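Terminal oxygenase component of carbazole (Janthinobacterium sp., PDB 7BUG) catalyses, as the Rieske-type terminal oxygenase of carbazole 1,9a-dioxygenase, the angular dioxygenation of carbazole to an unstable cis-hydrodiol that turns into 2'-aminobiphenyl-2,3-diol. Local coordinates at residues 13-18 and 364-369; 26-31 and 265-270; 144-149 and 222-227; 148-153 and 283-288. One frame throughout, in Å; residues are numbered along the deposited sequence.

Contact 1 of 4, residues 13-18 and 364-369; sequences KGWAPY and AWRKLA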
# COMPACT_ATOMS: atom_id res chain seq x y z
N LYS A 13 27.24 10.18 -12.01
CA LYS A 13 27.82 11.53 -12.11
C LYS A 13 27.74 12.11 -13.52
O LYS A 13 27.96 13.28 -13.62
CB LYS A 13 29.23 11.46 -11.50
CG LYS A 13 29.16 11.30 -9.99
CD LYS A 13 30.45 11.65 -9.24
CE LYS A 13 31.56 10.72 -9.66
NZ LYS A 13 31.14 9.30 -9.54
N GLY A 14 27.44 11.32 -14.54
CA GLY A 14 27.17 11.84 -15.90
C GLY A 14 25.91 12.71 -15.97
O GLY A 14 25.81 13.52 -16.94
N TRP A 15 24.96 12.55 -15.02
CA TRP A 15 23.58 13.07 -15.17
C TRP A 15 22.82 12.98 -13.84
O TRP A 15 21.61 12.60 -13.81
CB TRP A 15 22.88 12.38 -16.34
CG TRP A 15 23.00 10.89 -16.31
CD1 TRP A 15 22.25 10.01 -15.58
CD2 TRP A 15 23.81 10.07 -17.17
NE1 TRP A 15 22.59 8.72 -15.86
CE2 TRP A 15 23.55 8.72 -16.83
CE3 TRP A 15 24.73 10.35 -18.18
CZ2 TRP A 15 24.17 7.65 -17.46
CZ3 TRP A 15 25.37 9.28 -18.77
CH2 TRP A 15 25.08 7.96 -18.44
N ALA A 16 23.45 13.34 -12.73
CA ALA A 16 22.89 13.18 -11.38
C ALA A 16 21.66 14.06 -11.20
O ALA A 16 20.69 13.59 -10.59
CB ALA A 16 23.92 13.47 -10.32
N PRO A 17 21.60 15.31 -11.70
CA PRO A 17 20.40 16.14 -11.49
C PRO A 17 19.16 15.50 -12.14
O PRO A 17 18.10 15.53 -11.56
CB PRO A 17 20.74 17.48 -12.13
CG PRO A 17 22.29 17.53 -12.01
CD PRO A 17 22.69 16.10 -12.32
N TYR A 18 19.36 14.91 -13.30
CA TYR A 18 18.26 14.19 -14.02
C TYR A 18 17.75 13.03 -13.17
O TYR A 18 16.53 12.83 -13.09
CB TYR A 18 18.76 13.70 -15.35
CG TYR A 18 17.75 12.90 -16.14
CD1 TYR A 18 16.70 13.51 -16.77
CD2 TYR A 18 17.86 11.54 -16.19
CE1 TYR A 18 15.81 12.75 -17.53
CE2 TYR A 18 16.99 10.77 -16.94
CZ TYR A 18 15.98 11.37 -17.63
OH TYR A 18 15.15 10.68 -18.48
N ALA A 364 22.58 11.65 -24.12
CA ALA A 364 22.68 13.09 -24.50
C ALA A 364 21.50 13.84 -23.88
O ALA A 364 21.72 14.93 -23.36
CB ALA A 364 22.70 13.22 -25.99
N TRP A 365 20.29 13.28 -23.95
CA TRP A 365 19.11 13.90 -23.31
C TRP A 365 19.34 14.04 -21.80
O TRP A 365 19.02 15.09 -21.22
CB TRP A 365 17.83 13.10 -23.62
CG TRP A 365 16.80 13.18 -22.53
CD1 TRP A 365 16.47 12.18 -21.69
CD2 TRP A 365 15.98 14.30 -22.16
NE1 TRP A 365 15.55 12.58 -20.79
CE2 TRP A 365 15.22 13.87 -21.05
CE3 TRP A 365 15.81 15.61 -22.63
CZ2 TRP A 365 14.27 14.66 -20.43
CZ3 TRP A 365 14.86 16.39 -22.02
CH2 TRP A 365 14.13 15.93 -20.95
N ARG A 366 19.85 13.00 -21.14
CA ARG A 366 20.00 12.99 -19.67
C ARG A 366 20.96 14.11 -19.27
O ARG A 366 20.74 14.80 -18.26
CB ARG A 366 20.46 11.64 -19.14
CG ARG A 366 19.49 10.50 -19.39
CD ARG A 366 20.11 9.26 -18.74
NE ARG A 366 19.21 8.12 -18.83
CZ ARG A 366 19.61 6.87 -18.57
NH1 ARG A 366 20.86 6.65 -18.17
NH2 ARG A 366 18.71 5.90 -18.63
N LYS A 367 22.00 14.29 -20.09
CA LYS A 367 23.00 15.36 -19.84
C LYS A 367 22.39 16.73 -20.12
O LYS A 367 22.60 17.65 -19.32
CB LYS A 367 24.20 15.08 -20.73
CG LYS A 367 24.99 13.86 -20.31
CD LYS A 367 26.39 13.82 -20.92
CE LYS A 367 26.58 12.79 -22.00
NZ LYS A 367 27.33 11.62 -21.49
N LEU A 368 21.70 16.86 -21.24
CA LEU A 368 21.05 18.15 -21.59
C LEU A 368 20.09 18.52 -20.45
O LEU A 368 20.08 19.68 -19.96
CB LEU A 368 20.29 18.00 -22.90
CG LEU A 368 19.53 19.28 -23.20
CD1 LEU A 368 20.23 20.08 -24.26
CD2 LEU A 368 18.09 19.02 -23.54
N ALA A 369 19.28 17.57 -19.99
CA ALA A 369 18.27 17.86 -18.95
C ALA A 369 18.99 18.24 -17.67
O ALA A 369 18.49 19.12 -16.95
CB ALA A 369 17.39 16.64 -18.73
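R366 lies over one face of the W15 indole and over one face of the Y18 ring, two CH-pi contacts made by different carbons of the same arm. Its CD stands 3.8 Å from the centroid of the five-membered ring of W15 and only 8° off the ring normal; its CB is 4.3 Å from the centroid of the Y18 ring. The arginine chain, extended from CG to NE, carries the guanidinium on past the indole, so that W15 CZ2 meets R366 NH1 at 3.5 Å, at the guanidinium edge and with the planes 61° apart. At the indole edge, K367 NZ comes within 4.1 Å of W15 CZ3. The W365 ring is also met at its edge: NE1 donates to Y18 OH at 3.0 Å, nearly in the indole plane and fairly straight (158°). A369 CB fills in beside the tyrosine, 3.8 Å from Y18 CD1. Beyond the two segments, E176 of helix 171-179 hydrogen-bonds Y18 OH and forms a salt bridge with R366 NH2, while E353 pairs with R366 NH1. A phenylalanine in place of Y18 would probably leave W365 NE1 without this acceptor and E176 with one partner fewer. R366 also packs on R72 of the second subunit, a residue of that subunit's [2Fe-2S] site. Helix 16-20 and the turn before it are thus fixed to helix 360-372 by aromatic rings gripping the aliphatic arm of an arginine, whose charge is probably balanced by E176 and E353.

Contact 2 of 4, residues 26-31 and 265-270; sequences RNHWYP and WLPGVL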
# COMPACT_ATOMS: atom_id res chain seq x y z
N ARG A 26 10.92 22.05 -12.09
CA ARG A 26 10.18 23.26 -11.76
C ARG A 26 10.61 24.39 -12.71
O ARG A 26 11.69 24.29 -13.30
CB ARG A 26 10.35 23.61 -10.28
CG ARG A 26 9.40 24.68 -9.77
CD ARG A 26 9.62 24.89 -8.28
NE ARG A 26 8.63 25.83 -7.80
CZ ARG A 26 7.36 25.51 -7.56
NH1 ARG A 26 6.98 24.23 -7.53
NH2 ARG A 26 6.52 26.46 -7.19
N ASN A 27 9.77 25.41 -12.85
CA ASN A 27 10.05 26.63 -13.63
C ASN A 27 10.05 26.32 -15.13
O ASN A 27 10.85 26.91 -15.88
CB ASN A 27 11.34 27.28 -13.11
CG ASN A 27 11.25 27.58 -11.64
OD1 ASN A 27 10.29 28.21 -11.22
ND2 ASN A 27 12.18 27.10 -10.83
N HIS A 28 9.13 25.45 -15.61
CA HIS A 28 8.83 25.26 -17.02
C HIS A 28 7.31 25.24 -17.21
O HIS A 28 6.59 25.01 -16.24
CB HIS A 28 9.42 23.95 -17.58
CG HIS A 28 10.90 23.82 -17.55
ND1 HIS A 28 11.66 24.10 -18.65
CD2 HIS A 28 11.74 23.45 -16.58
CE1 HIS A 28 12.94 23.89 -18.30
NE2 HIS A 28 13.03 23.47 -17.07
N TRP A 29 6.91 25.48 -18.43
CA TRP A 29 5.55 25.31 -18.93
C TRP A 29 5.29 23.83 -19.19
O TRP A 29 6.14 23.19 -19.80
CB TRP A 29 5.36 26.10 -20.22
CG TRP A 29 5.39 27.59 -20.08
CD1 TRP A 29 6.44 28.41 -20.37
CD2 TRP A 29 4.30 28.43 -19.70
NE1 TRP A 29 6.08 29.71 -20.17
CE2 TRP A 29 4.77 29.76 -19.81
CE3 TRP A 29 2.98 28.22 -19.31
CZ2 TRP A 29 3.98 30.85 -19.48
CZ3 TRP A 29 2.18 29.29 -19.05
CH2 TRP A 29 2.67 30.59 -19.13
N TYR A 30 4.09 23.40 -18.81
CA TYR A 30 3.60 22.04 -19.12
C TYR A 30 2.16 22.07 -19.62
O TYR A 30 1.32 22.72 -19.00
CB TYR A 30 3.61 21.17 -17.86
CG TYR A 30 4.99 20.89 -17.35
CD1 TYR A 30 5.74 19.86 -17.87
CD2 TYR A 30 5.57 21.67 -16.39
CE1 TYR A 30 7.01 19.57 -17.39
CE2 TYR A 30 6.85 21.44 -15.93
CZ TYR A 30 7.58 20.37 -16.42
OH TYR A 30 8.83 20.19 -15.93
N PRO A 31 1.83 21.28 -20.63
CA PRO A 31 0.45 21.09 -21.04
C PRO A 31 -0.28 20.12 -20.13
O PRO A 31 0.33 19.16 -19.70
CB PRO A 31 0.55 20.59 -22.47
CG PRO A 31 1.77 19.76 -22.45
CD PRO A 31 2.73 20.49 -21.51
N TRP A 265 13.03 17.79 -26.26
CA TRP A 265 13.21 19.18 -25.74
C TRP A 265 12.86 19.21 -24.26
O TRP A 265 11.84 18.59 -23.89
CB TRP A 265 12.30 20.12 -26.54
CG TRP A 265 12.59 20.05 -28.00
CD1 TRP A 265 12.08 19.16 -28.90
CD2 TRP A 265 13.57 20.83 -28.72
NE1 TRP A 265 12.63 19.35 -30.15
CE2 TRP A 265 13.55 20.37 -30.06
CE3 TRP A 265 14.44 21.87 -28.36
CZ2 TRP A 265 14.38 20.92 -31.04
CZ3 TRP A 265 15.28 22.38 -29.33
CH2 TRP A 265 15.24 21.92 -30.64
N LEU A 266 13.59 19.99 -23.48
CA LEU A 266 13.09 20.38 -22.14
C LEU A 266 11.76 21.11 -22.32
O LEU A 266 11.61 21.94 -23.21
CB LEU A 266 14.11 21.22 -21.38
CG LEU A 266 15.25 20.44 -20.74
CD1 LEU A 266 16.37 21.41 -20.36
CD2 LEU A 266 14.78 19.69 -19.49
N PRO A 267 10.79 20.91 -21.39
CA PRO A 267 10.98 20.06 -20.20
C PRO A 267 10.75 18.54 -20.35
O PRO A 267 10.91 17.79 -19.38
CB PRO A 267 9.90 20.59 -19.24
CG PRO A 267 8.78 21.00 -20.20
CD PRO A 267 9.50 21.60 -21.38
N GLY A 268 10.37 18.10 -21.53
CA GLY A 268 10.13 16.67 -21.80
C GLY A 268 9.08 16.52 -22.88
O GLY A 268 7.94 16.04 -22.63
N VAL A 269 9.45 16.91 -24.10
CA VAL A 269 8.52 16.90 -25.24
C VAL A 269 9.31 16.45 -26.46
O VAL A 269 10.40 17.00 -26.77
CB VAL A 269 7.77 18.22 -25.48
CG1 VAL A 269 8.68 19.41 -25.50
CG2 VAL A 269 6.99 18.18 -26.75
N LEU A 270 8.76 15.45 -27.13
CA LEU A 270 9.34 14.82 -28.34
C LEU A 270 8.67 15.43 -29.57
O LEU A 270 7.43 15.61 -29.63
CB LEU A 270 9.07 13.32 -28.27
CG LEU A 270 9.71 12.46 -29.37
CD1 LEU A 270 11.19 12.24 -29.08
CD2 LEU A 270 9.00 11.12 -29.49
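Apolar contacts centre on P267, whose CB and CG sit against H28 and Y30. H28 CG is anti to the carbonyl carbon, beside the backbone N (chi1 -62°), which places it 3.8 Å from P267 CB. That CB lies over one face of the imidazole, 4.2 Å from the centroid of the H28 ring, a CH-pi contact 28° off the normal. The same CB is 3.6 Å from Y30 CE1. L266 adds its CB, 4.2 Å from H28 CE1. One van der Waals contact is to a polar atom: P267 CG meets the carbonyl oxygen W29 O at 3.5 Å. No hydrogen bond crosses between the segments; the polar ends are served elsewhere. Q374 is the main polar partner of H28, whose ND1 is bonded to D148 OD1, and Y30 OH is bonded to F25 O. Backbone bonds shape the proline side: V269 N to W265 O is 2.9 Å, and G268 and V269 both face W265 in a classic beta bulge. The cis peptide before P267 lies in this turn joining strands 261-265 and 269-273, and at G268 any side chain would jam against the preceding carbonyl oxygen. The first strand of the Rieske-domain sheet thus meets a hairpin turn of the seven-stranded catalytic-domain sheet through buried, mostly carbon-to-carbon packing, joined here by shape rather than directed bonds.

Contact 3 of 4, residues 144-149 and 222-227; sequences PLARDT and VGRKGV. With MXE (2-methoxyethanol), chain N.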
# COMPACT_ATOMS: atom_id res chain seq x y z
N PRO A 144 8.76 33.11 -22.28
CA PRO A 144 7.84 32.81 -23.37
C PRO A 144 7.55 31.30 -23.38
O PRO A 144 8.48 30.52 -23.16
CB PRO A 144 8.55 33.21 -24.66
CG PRO A 144 9.96 33.67 -24.22
CD PRO A 144 10.00 33.78 -22.71
N LEU A 145 6.34 30.95 -23.75
CA LEU A 145 5.94 29.54 -23.96
C LEU A 145 6.82 28.90 -25.01
O LEU A 145 7.20 27.71 -24.84
CB LEU A 145 4.47 29.51 -24.37
CG LEU A 145 3.95 28.12 -24.72
CD1 LEU A 145 4.04 27.16 -23.53
CD2 LEU A 145 2.55 28.18 -25.22
N ALA A 146 7.23 29.59 -26.08
CA ALA A 146 8.13 29.03 -27.11
C ALA A 146 9.37 28.37 -26.52
O ALA A 146 9.88 27.46 -27.16
CB ALA A 146 8.56 30.10 -28.09
N ARG A 147 9.93 28.84 -25.40
CA ARG A 147 11.14 28.26 -24.79
C ARG A 147 10.94 26.76 -24.53
O ARG A 147 11.92 26.00 -24.64
CB ARG A 147 11.52 28.94 -23.49
CG ARG A 147 12.93 28.59 -23.05
CD ARG A 147 13.18 28.81 -21.61
NE ARG A 147 12.30 27.99 -20.75
CZ ARG A 147 12.18 28.16 -19.44
NH1 ARG A 147 12.99 29.02 -18.81
NH2 ARG A 147 11.34 27.44 -18.72
N ASP A 148 9.70 26.39 -24.15
CA ASP A 148 9.40 25.04 -23.61
C ASP A 148 8.52 24.30 -24.60
O ASP A 148 7.85 23.34 -24.18
CB ASP A 148 8.72 25.15 -22.25
CG ASP A 148 9.66 25.57 -21.13
OD1 ASP A 148 10.88 25.43 -21.30
OD2 ASP A 148 9.15 26.12 -20.11
N THR A 149 8.60 24.63 -25.88
CA THR A 149 7.81 23.95 -26.93
C THR A 149 8.76 23.66 -28.06
O THR A 149 9.75 24.37 -28.25
CB THR A 149 6.59 24.75 -27.42
OG1 THR A 149 7.02 26.03 -27.89
CG2 THR A 149 5.56 24.99 -26.35
N VAL A 222 15.31 31.58 -28.61
CA VAL A 222 14.21 31.78 -27.62
C VAL A 222 14.52 30.93 -26.38
O VAL A 222 13.68 30.93 -25.48
CB VAL A 222 12.82 31.49 -28.23
CG1 VAL A 222 12.70 32.12 -29.62
CG2 VAL A 222 12.47 30.01 -28.31
N GLY A 223 15.70 30.30 -26.31
CA GLY A 223 16.18 29.61 -25.10
C GLY A 223 15.79 28.14 -25.08
O GLY A 223 16.03 27.47 -24.03
N ARG A 224 15.25 27.62 -26.17
CA ARG A 224 14.87 26.18 -26.26
C ARG A 224 16.10 25.31 -26.05
O ARG A 224 17.23 25.70 -26.46
CB ARG A 224 14.35 25.75 -27.63
CG ARG A 224 13.01 26.30 -28.04
CD ARG A 224 12.63 25.56 -29.31
NE ARG A 224 11.38 26.17 -29.60
CZ ARG A 224 11.18 27.10 -30.49
NH1 ARG A 224 9.96 27.58 -30.65
NH2 ARG A 224 12.18 27.55 -31.25
N LYS A 225 15.94 24.16 -25.41
CA LYS A 225 17.08 23.26 -25.15
C LYS A 225 16.65 21.86 -25.60
O LYS A 225 15.63 21.37 -25.08
CB LYS A 225 17.50 23.28 -23.68
CG LYS A 225 17.87 24.65 -23.12
CD LYS A 225 19.23 25.11 -23.58
CE LYS A 225 19.66 26.38 -22.90
NZ LYS A 225 19.11 27.52 -23.63
N GLY A 226 17.38 21.26 -26.53
CA GLY A 226 16.99 19.91 -26.96
C GLY A 226 18.12 19.13 -27.60
O GLY A 226 19.28 19.59 -27.65
N VAL A 227 17.78 17.94 -28.05
CA VAL A 227 18.74 16.98 -28.68
C VAL A 227 18.05 16.39 -29.90
O VAL A 227 16.93 15.91 -29.77
CB VAL A 227 19.21 15.87 -27.72
CG1 VAL A 227 20.31 15.03 -28.37
CG2 VAL A 227 19.71 16.43 -26.42
O1 MXE N . 6.17 32.10 -26.98
C1 MXE N . 5.21 33.14 -26.89
C2 MXE N . 5.24 33.89 -25.57
O2 MXE N . 4.17 33.40 -24.77
C3 MXE N . 4.30 33.05 -23.43
O HOH W 1 13.33 23.71 -24.20
O HOH W 2 7.34 26.29 -30.61
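A single 3-10 turn, 145-147, in the loop between strands 132-137 and 158-167, brings A146, R147 and T149 against R224, in the loop leading into strand 226-229. The extended chain of R224 runs across the end of the turn, and its NE donates to T149 O at 2.8 Å, with the carbonyl oxygen near the guanidinium plane and an N-H...O angle of 145°. V222 CG2 covers the centre of one guanidinium face, 3.8 Å above the plane of R224, while R224 NH2 forms a salt bridge with D220. Backbone meets backbone where R224 CA points its hydrogen at R147 O, 3.4 Å away. Two waters complete the seam: one donates to R147 O at 2.7 Å and accepts from K225 N, the other accepts from R224 NH1 at 2.9 Å and is bonded to T149 OG1. R147 CG rests 3.4 Å from G223 O; a CB on G223 would fit tightly against this carbon, and the positive phi there also suits glycine. A bend at the third torsion of R147 (chi3 61°) turns NE toward D148, which the guanidinium grips side-on in a salt bridge, NE to OD1 and, at 2.9 Å, NH2 to OD2. D148 in turn bonds W29 N, tying the turn to strand 28-32. The turn's N-terminal end faces a bound 2-methoxyethanol, also held by Q127: a bond from L145 N to O2 is weak and doubtful, but A146 N donates to O1 of the ligand at 2.9 Å.

Contact 4 of 4, residues 148-153 and 283-288; sequences DTPPNF and FEWYVP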
# COMPACT_ATOMS: atom_id res chain seq x y z
N ASP A 148 9.70 26.39 -24.15
CA ASP A 148 9.40 25.04 -23.61
C ASP A 148 8.52 24.30 -24.60
O ASP A 148 7.85 23.34 -24.18
CB ASP A 148 8.72 25.15 -22.25
CG ASP A 148 9.66 25.57 -21.13
OD1 ASP A 148 10.88 25.43 -21.30
OD2 ASP A 148 9.15 26.12 -20.11
N THR A 149 8.60 24.63 -25.88
CA THR A 149 7.81 23.95 -26.93
C THR A 149 8.76 23.66 -28.06
O THR A 149 9.75 24.37 -28.25
CB THR A 149 6.59 24.75 -27.42
OG1 THR A 149 7.02 26.03 -27.89
CG2 THR A 149 5.56 24.99 -26.35
N PRO A 150 8.56 22.55 -28.79
CA PRO A 150 9.49 22.22 -29.85
C PRO A 150 9.34 23.23 -30.97
O PRO A 150 8.28 23.84 -31.14
CB PRO A 150 9.00 20.85 -30.35
CG PRO A 150 8.24 20.33 -29.18
CD PRO A 150 7.53 21.52 -28.56
N PRO A 151 10.36 23.35 -31.83
CA PRO A 151 10.22 24.20 -33.01
C PRO A 151 9.00 23.79 -33.86
O PRO A 151 8.70 22.60 -33.97
CB PRO A 151 11.52 23.97 -33.80
CG PRO A 151 12.49 23.36 -32.82
CD PRO A 151 11.64 22.64 -31.79
N ASN A 152 8.32 24.80 -34.42
CA ASN A 152 7.16 24.72 -35.36
C ASN A 152 5.84 24.50 -34.62
O ASN A 152 4.81 24.65 -35.22
CB ASN A 152 7.40 23.73 -36.52
CG ASN A 152 8.66 24.09 -37.30
OD1 ASN A 152 9.72 23.52 -37.06
ND2 ASN A 152 8.59 25.12 -38.13
N PHE A 153 5.84 24.08 -33.34
CA PHE A 153 4.58 23.82 -32.63
C PHE A 153 3.70 25.06 -32.63
O PHE A 153 2.48 24.93 -32.83
CB PHE A 153 4.84 23.36 -31.21
CG PHE A 153 3.59 23.06 -30.43
CD1 PHE A 153 2.91 21.88 -30.65
CD2 PHE A 153 3.05 23.97 -29.53
CE1 PHE A 153 1.74 21.59 -29.97
CE2 PHE A 153 1.87 23.70 -28.87
CZ PHE A 153 1.25 22.47 -29.06
N PHE A 283 4.01 15.83 -31.90
CA PHE A 283 4.64 16.43 -30.71
C PHE A 283 3.98 15.79 -29.49
O PHE A 283 2.75 15.82 -29.37
CB PHE A 283 4.43 17.95 -30.67
CG PHE A 283 4.66 18.75 -31.94
CD1 PHE A 283 3.63 18.98 -32.84
CD2 PHE A 283 5.90 19.33 -32.20
CE1 PHE A 283 3.82 19.78 -33.96
CE2 PHE A 283 6.08 20.14 -33.32
CZ PHE A 283 5.03 20.39 -34.17
N GLU A 284 4.77 15.19 -28.61
CA GLU A 284 4.16 14.53 -27.45
C GLU A 284 4.97 14.88 -26.19
O GLU A 284 6.20 14.81 -26.16
CB GLU A 284 3.98 13.02 -27.69
CG GLU A 284 5.24 12.29 -27.93
CD GLU A 284 5.00 10.77 -28.08
OE1 GLU A 284 3.93 10.43 -28.65
OE2 GLU A 284 5.78 9.99 -27.56
N TRP A 285 4.22 15.21 -25.16
CA TRP A 285 4.77 15.54 -23.83
C TRP A 285 4.57 14.34 -22.90
O TRP A 285 3.52 13.65 -23.00
CB TRP A 285 4.08 16.75 -23.24
CG TRP A 285 4.47 18.09 -23.78
CD1 TRP A 285 5.23 18.98 -23.08
CD2 TRP A 285 4.11 18.75 -25.01
NE1 TRP A 285 5.35 20.16 -23.77
CE2 TRP A 285 4.69 20.04 -24.96
CE3 TRP A 285 3.35 18.39 -26.13
CZ2 TRP A 285 4.53 20.96 -26.00
CZ3 TRP A 285 3.19 19.33 -27.14
CH2 TRP A 285 3.78 20.58 -27.06
N TYR A 286 5.45 14.26 -21.93
CA TYR A 286 5.40 13.32 -20.80
C TYR A 286 5.44 14.16 -19.53
O TYR A 286 6.53 14.50 -19.02
CB TYR A 286 6.53 12.33 -20.92
CG TYR A 286 6.83 11.91 -22.33
CD1 TYR A 286 6.09 10.92 -22.99
CD2 TYR A 286 7.83 12.54 -23.05
CE1 TYR A 286 6.40 10.55 -24.28
CE2 TYR A 286 8.13 12.19 -24.35
CZ TYR A 286 7.41 11.19 -24.97
OH TYR A 286 7.83 10.92 -26.28
N VAL A 287 4.27 14.50 -19.07
CA VAL A 287 4.14 15.54 -18.01
C VAL A 287 4.10 14.87 -16.64
O VAL A 287 3.18 14.08 -16.35
CB VAL A 287 2.89 16.38 -18.25
CG1 VAL A 287 2.76 17.43 -17.18
CG2 VAL A 287 2.92 16.97 -19.65
N PRO A 288 5.01 15.24 -15.72
CA PRO A 288 5.03 14.61 -14.41
C PRO A 288 3.80 15.01 -13.59
O PRO A 288 3.49 16.21 -13.39
CB PRO A 288 6.30 15.16 -13.71
CG PRO A 288 7.05 15.84 -14.80
CD PRO A 288 6.05 16.25 -15.85
O HOH W 3 5.90 22.65 -22.53
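F153 stands between F283 and W285, meeting each edge-to-face. The edge of F153 points at the face of F283, ring centroids 5.2 Å apart and planes at 85°, and F153 CB lies over that same face. W285 then turns its own edge to a face of F153: CH2 sits over the ring centre, 3.7 Å from F153 CE1, with the planes at 75°. F153 CG is anti to the backbone N (chi1 -180°), which sets it 4.2 Å from W285 CH2 and starts the ring off between its two neighbours. At the rim of F283, P150 CB is 3.9 Å from CD2 and P151 O is 3.7 Å from CE2. P150 CD touches W285 CZ2 at 4.0 Å. Further out, a water links the segments, donating to D148 O at 2.6 Å and accepting from W285 NE1 at 2.8 Å. A type II beta turn from P150 to F153, closed by F153 N to P150 O, presents the phenylalanine to the strand; K271 of the neighbouring strand bonds P151 O. An alanine at F283 would probably leave the edge of F153 without its facing ring and open a gap beside P150. Strand 281-288 of the catalytic sheet therefore holds this loop by edge-to-face rings and proline, with a single water satisfying the buried indole N-H.

Contacts 2 and 4 are core, both centred about 6 Å from the centre of the chain; contact 3 is at the surface and contact 1, about 18 Å out, is partly buried. Contacts 2, 3 and 4 all reach the seven-stranded sheet: contact 2 lies at the turn leading into strand 269-273, whose neighbour 281-288 carries contact 4, and contacts 3 and 4 share D148 and T149. Contact 1 joins helix 16-20 and the turn before it to helix 360-372, yet its W365 and A369 pack on L266 of contact 2, and L368 on G226 of contact 3. Chemistry follows place: proline and aromatic packing inside, with one water in contact 4, against arginine bonds and bridging waters in contact 3 and mixed aromatic-arginine packing in contact 1.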